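Local structure of D-alanine--D-alanine ligase (3TQT) at residues L125-G129 / A130-S134; Q346-E349 / L350-R354. The protein probably joins two D-alanine molecules into D-alanyl-D-alanine at the cost of one ATP, a cytoplasmic step in making the peptidoglycan of the bacterial cell wall. All coordinates share one frame; numbering follows the deposited sequence.

Contact 1 of 2, residues L125-G129 / A130-S134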
loop_
_atom_site.group_PDB
_atom_site.type_symbol
_atom_site.label_atom_id
_atom_site.label_comp_id
_atom_site.label_asym_id
_atom_site.label_seq_id
_atom_site.Cartn_x
_atom_site.Cartn_y
_atom_site.Cartn_z
ATOM N N LEU A 125 7.547 -13.053 -4.899
ATOM C CA LEU A 125 7.512 -13.256 -6.341
ATOM C C LEU A 125 7.755 -11.959 -7.089
ATOM O O LEU A 125 7.241 -10.918 -6.697
ATOM C CB LEU A 125 6.163 -13.804 -6.772
ATOM C CG LEU A 125 5.813 -15.206 -6.292
ATOM C CD1 LEU A 125 4.359 -15.497 -6.609
ATOM C CD2 LEU A 125 6.741 -16.236 -6.941
ATOM N N PRO A 126 8.531 -12.018 -8.177
ATOM C CA PRO A 126 8.593 -10.820 -9.022
ATOM C C PRO A 126 7.211 -10.569 -9.609
ATOM O O PRO A 126 6.503 -11.522 -9.938
ATOM C CB PRO A 126 9.586 -11.210 -10.131
ATOM C CG PRO A 126 10.343 -12.401 -9.580
ATOM C CD PRO A 126 9.368 -13.115 -8.692
ATOM N N TYR A 127 6.814 -9.307 -9.729
ATOM C CA TYR A 127 5.543 -9.009 -10.368
ATOM C C TYR A 127 5.578 -7.685 -11.114
ATOM O O TYR A 127 6.316 -6.751 -10.752
ATOM C CB TYR A 127 4.392 -9.045 -9.361
ATOM C CG TYR A 127 4.501 -8.035 -8.254
ATOM C CD1 TYR A 127 3.904 -6.778 -8.371
ATOM C CD2 TYR A 127 5.177 -8.340 -7.081
ATOM C CE1 TYR A 127 3.991 -5.859 -7.363
ATOM C CE2 TYR A 127 5.277 -7.415 -6.057
ATOM C CZ TYR A 127 4.677 -6.185 -6.200
ATOM O OH TYR A 127 4.783 -5.278 -5.183
ATOM N N VAL A 128 4.763 -7.607 -12.152
ATOM C CA VAL A 128 4.731 -6.434 -13.003
ATOM C C VAL A 128 4.032 -5.250 -12.340
ATOM O O VAL A 128 3.020 -5.409 -11.644
ATOM C CB VAL A 128 4.053 -6.757 -14.326
ATOM C CG1 VAL A 128 3.755 -5.467 -15.117
ATOM C CG2 VAL A 128 4.926 -7.727 -15.116
ATOM N N GLY A 129 4.590 -4.065 -12.548
ATOM C CA GLY A 129 3.890 -2.837 -12.196
ATOM C C GLY A 129 4.152 -2.308 -10.801
ATOM O O GLY A 129 5.126 -2.670 -10.149
ATOM N N ALA A 130 3.250 -1.438 -10.344
ATOM C CA ALA A 130 3.426 -0.674 -9.128
ATOM C C ALA A 130 3.497 -1.600 -7.939
ATOM O O ALA A 130 2.774 -2.588 -7.898
ATOM C CB ALA A 130 2.254 0.281 -8.963
ATOM N N ASN A 131 4.369 -1.284 -6.981
ATOM C CA ASN A 131 4.455 -2.052 -5.746
ATOM C C ASN A 131 3.288 -1.724 -4.808
ATOM O O ASN A 131 2.359 -1.040 -5.209
ATOM C CB ASN A 131 5.808 -1.875 -5.049
ATOM C CG ASN A 131 6.000 -0.488 -4.447
ATOM O OD1 ASN A 131 5.139 0.384 -4.552
ATOM N ND2 ASN A 131 7.140 -0.292 -3.790
ATOM N N VAL A 132 3.336 -2.208 -3.574
ATOM C CA VAL A 132 2.198 -2.033 -2.678
ATOM C C VAL A 132 1.960 -0.562 -2.379
ATOM O O VAL A 132 0.841 -0.068 -2.486
ATOM C CB VAL A 132 2.371 -2.807 -1.358
ATOM C CG1 VAL A 132 1.300 -2.379 -0.349
ATOM C CG2 VAL A 132 2.303 -4.309 -1.625
ATOM N N GLN A 133 3.019 0.142 -2.004
ATOM C CA GLN A 133 2.884 1.542 -1.650
ATOM C C GLN A 133 2.407 2.401 -2.805
ATOM O O GLN A 133 1.556 3.270 -2.637
ATOM C CB GLN A 133 4.206 2.108 -1.139
ATOM C CG GLN A 133 4.173 3.633 -1.006
ATOM C CD GLN A 133 5.540 4.261 -1.201
ATOM O OE1 GLN A 133 5.892 4.679 -2.294
ATOM N NE2 GLN A 133 6.322 4.312 -0.136
ATOM N N SER A 134 2.979 2.178 -3.975
ATOM C CA SER A 134 2.664 2.993 -5.138
ATOM C C SER A 134 1.250 2.690 -5.623
ATOM O O SER A 134 0.532 3.578 -6.061
ATOM C CB SER A 134 3.672 2.741 -6.268
ATOM O OG SER A 134 3.487 3.713 -7.282
HETATM O O HOH W 1 1.387 -4.155 -9.677
#
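Tyr127 reaches forward along its own chain to lay the edge of its ring on Ala130 and Asn131, a local contact round the turn that leads into helix 132-139. Its CG sits between the backbone N and the carbonyl carbon (chi1 62°), which carries the ring toward the following residues. Tyr127 CE1 then lies 3.5 Å from Ala130 O, which is in the ring plane, and Tyr127 OH comes to 3.3 Å from Asn131 CA. Asn131 meets the ring at its edge, through CA and CB near the OH, and the ring and amide planes are 36° apart; the phenol's polar partner is Glu121, on helix 115-122. The CB of Val128 points away from 130-134, and its side chain packs on Leu347 and Ala351 of helix 340-370, but its carbonyl faces the turn: one water donates to Val128 O at 2.8 Å and to Ala130 O at 2.7 Å. Gly129 makes the bend with a positive phi, a conformation glycine adopts readily. Beyond it, Asn131 is the N-cap: its OD1 accepts from Ser134 N at 2.9 Å, with an N-H...O angle of 163°. The chemistry is thus divided: the ring contributes van der Waals contact, the water satisfies two carbonyls, and the Asn131 amide occupies a backbone N-H that the first helical turn leaves without a carbonyl acceptor.

Contact 2 of 2, residues Q346-E349 / L350-R354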
loop_
_atom_site.group_PDB
_atom_site.type_symbol
_atom_site.label_atom_id
_atom_site.label_comp_id
_atom_site.label_asym_id
_atom_site.label_seq_id
_atom_site.Cartn_x
_atom_site.Cartn_y
_atom_site.Cartn_z
ATOM N N GLN A 346 9.361 -6.040 -21.819
ATOM C CA GLN A 346 9.960 -5.002 -20.987
ATOM C C GLN A 346 9.338 -4.963 -19.592
ATOM O O GLN A 346 10.047 -4.852 -18.586
ATOM C CB GLN A 346 9.888 -3.647 -21.702
ATOM C CG GLN A 346 10.819 -3.656 -22.930
ATOM C CD GLN A 346 11.036 -2.294 -23.551
ATOM O OE1 GLN A 346 10.856 -1.263 -22.903
ATOM N NE2 GLN A 346 11.446 -2.285 -24.818
ATOM N N LEU A 347 8.018 -5.097 -19.522
ATOM C CA LEU A 347 7.360 -5.111 -18.217
ATOM C C LEU A 347 7.839 -6.295 -17.374
ATOM O O LEU A 347 8.082 -6.154 -16.178
ATOM C CB LEU A 347 5.842 -5.132 -18.378
ATOM C CG LEU A 347 5.262 -3.809 -18.889
ATOM C CD1 LEU A 347 3.846 -4.025 -19.391
ATOM C CD2 LEU A 347 5.309 -2.766 -17.779
ATOM N N ILE A 348 7.977 -7.457 -18.001
ATOM C CA ILE A 348 8.473 -8.624 -17.276
ATOM C C ILE A 348 9.930 -8.422 -16.841
ATOM O O ILE A 348 10.292 -8.723 -15.705
ATOM C CB ILE A 348 8.294 -9.914 -18.107
ATOM C CG1 ILE A 348 6.806 -10.291 -18.169
ATOM C CG2 ILE A 348 9.137 -11.053 -17.550
ATOM C CD1 ILE A 348 6.468 -11.276 -19.278
ATOM N N GLU A 349 10.765 -7.905 -17.736
ATOM C CA GLU A 349 12.161 -7.657 -17.392
ATOM C C GLU A 349 12.292 -6.661 -16.232
ATOM O O GLU A 349 13.071 -6.882 -15.308
ATOM C CB GLU A 349 12.946 -7.173 -18.617
ATOM C CG GLU A 349 13.271 -8.288 -19.620
ATOM C CD GLU A 349 13.375 -7.784 -21.060
ATOM O OE1 GLU A 349 13.422 -6.555 -21.269
ATOM O OE2 GLU A 349 13.394 -8.621 -21.989
ATOM N N LEU A 350 11.528 -5.574 -16.299
ATOM C CA LEU A 350 11.504 -4.568 -15.244
ATOM C C LEU A 350 11.071 -5.164 -13.916
ATOM O O LEU A 350 11.624 -4.841 -12.874
ATOM C CB LEU A 350 10.539 -3.443 -15.605
ATOM C CG LEU A 350 10.971 -2.498 -16.731
ATOM C CD1 LEU A 350 9.789 -1.663 -17.194
ATOM C CD2 LEU A 350 12.102 -1.603 -16.263
ATOM N N ALA A 351 10.053 -6.015 -13.968
ATOM C CA ALA A 351 9.546 -6.699 -12.786
ATOM C C ALA A 351 10.641 -7.545 -12.134
ATOM O O ALA A 351 10.849 -7.493 -10.919
ATOM C CB ALA A 351 8.324 -7.581 -13.165
ATOM N N ILE A 352 11.330 -8.342 -12.944
ATOM C CA ILE A 352 12.374 -9.224 -12.439
ATOM C C ILE A 352 13.547 -8.406 -11.919
ATOM O O ILE A 352 14.112 -8.722 -10.883
ATOM C CB ILE A 352 12.822 -10.241 -13.501
ATOM C CG1 ILE A 352 11.716 -11.283 -13.689
ATOM C CG2 ILE A 352 14.115 -10.948 -13.071
ATOM C CD1 ILE A 352 11.835 -12.095 -14.960
ATOM N N ASP A 353 13.903 -7.346 -12.636
ATOM C CA ASP A 353 15.007 -6.493 -12.188
ATOM C C ASP A 353 14.696 -5.834 -10.850
ATOM O O ASP A 353 15.557 -5.768 -9.970
ATOM C CB ASP A 353 15.292 -5.402 -13.206
ATOM C CG ASP A 353 15.988 -5.923 -14.444
ATOM O OD1 ASP A 353 16.600 -7.008 -14.372
ATOM O OD2 ASP A 353 15.934 -5.235 -15.484
ATOM N N ARG A 354 13.471 -5.332 -10.704
ATOM C CA ARG A 354 13.077 -4.714 -9.438
ATOM C C ARG A 354 13.172 -5.727 -8.314
ATOM O O ARG A 354 13.719 -5.443 -7.253
ATOM C CB ARG A 354 11.657 -4.156 -9.489
ATOM C CG ARG A 354 11.253 -3.478 -8.168
ATOM C CD ARG A 354 9.909 -2.773 -8.274
ATOM N NE ARG A 354 8.854 -3.724 -8.610
ATOM C CZ ARG A 354 8.033 -4.270 -7.720
ATOM N NH1 ARG A 354 8.136 -3.938 -6.439
ATOM N NH2 ARG A 354 7.105 -5.135 -8.107
HETATM O O HOH W 2 15.295 -8.664 -15.947
#
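Ile348 and Ile352, four residues apart on helix 340-370, lie side by side and point the same way, with Ile348 CG2 3.9 Å from Ile352 CD1. Both have CG1 beside the backbone N and CG2 anti to it (chi1 -72° in each); with this shared torsion and the four-residue spacing, the CG2 branch of Ile348 meets CD1 of Ile352. Leu350 instead packs on backbone: its CG is 3.1 Å from Gln346 O, a close approach to the very carbonyl that accepts its N-H. Ala351 does likewise on a smaller scale, CB lying 3.3 Å from Leu347 O.

Behind these side chains run four consecutive i to i+4 bonds, the signature of an alpha-helix. The bond from Leu350 N to Gln346 O measures 2.8 Å with an N-H...O angle of 168°, and that from Ala351 N to Leu347 O is more bent, at 154°. Ile352 N donates to Ile348 O, and Asp353 N to Glu349 O at 2.8 Å. Glu349 O carries a second donor, a water at 2.9 Å that also donates to Asp353 OD1 at 2.6 Å and so ties the carboxylate to the helix backbone. On this exposed side Glu349 OE1 and Asp353 OD2 are 6.4 Å apart, which probably keeps their mutual repulsion modest.

The remaining faces of the helix meet different parts of the fold. Gln346, Leu347 and Leu350 rest on Leu235 of strand 228-236, where Asn237 just beyond also donates to Leu350 O. Leu347 and Ala351 touch Phe103 and Cys101 at strand 101-104, Ile348 packs on Leu32 after helix 18-31, and the helix thereby bridges the five-stranded antiparallel sheet that includes strand 228-236 and the N-terminal mixed sheet.

Contact 1 comes first along the chain and contact 2 more than two hundred residues later, yet their centres are only 10 Å apart. The loop 125-131 runs beside helix 340-370 and the two touch directly: Arg354 NH2 lies 3.2 Å from Tyr127 O, a probable hydrogen bond, while its guanidinium makes a cation-pi contact with the Tyr127 ring. Ala351 CB is also 3.2 Å from Tyr127 O. Strand 101-104, an edge strand of the N-terminal sheet, is common ground, since residues of both contacts pack on it. The C-terminal helix is therefore fastened to the N-terminal domain, joining sequence-distant parts of the ligase into one body.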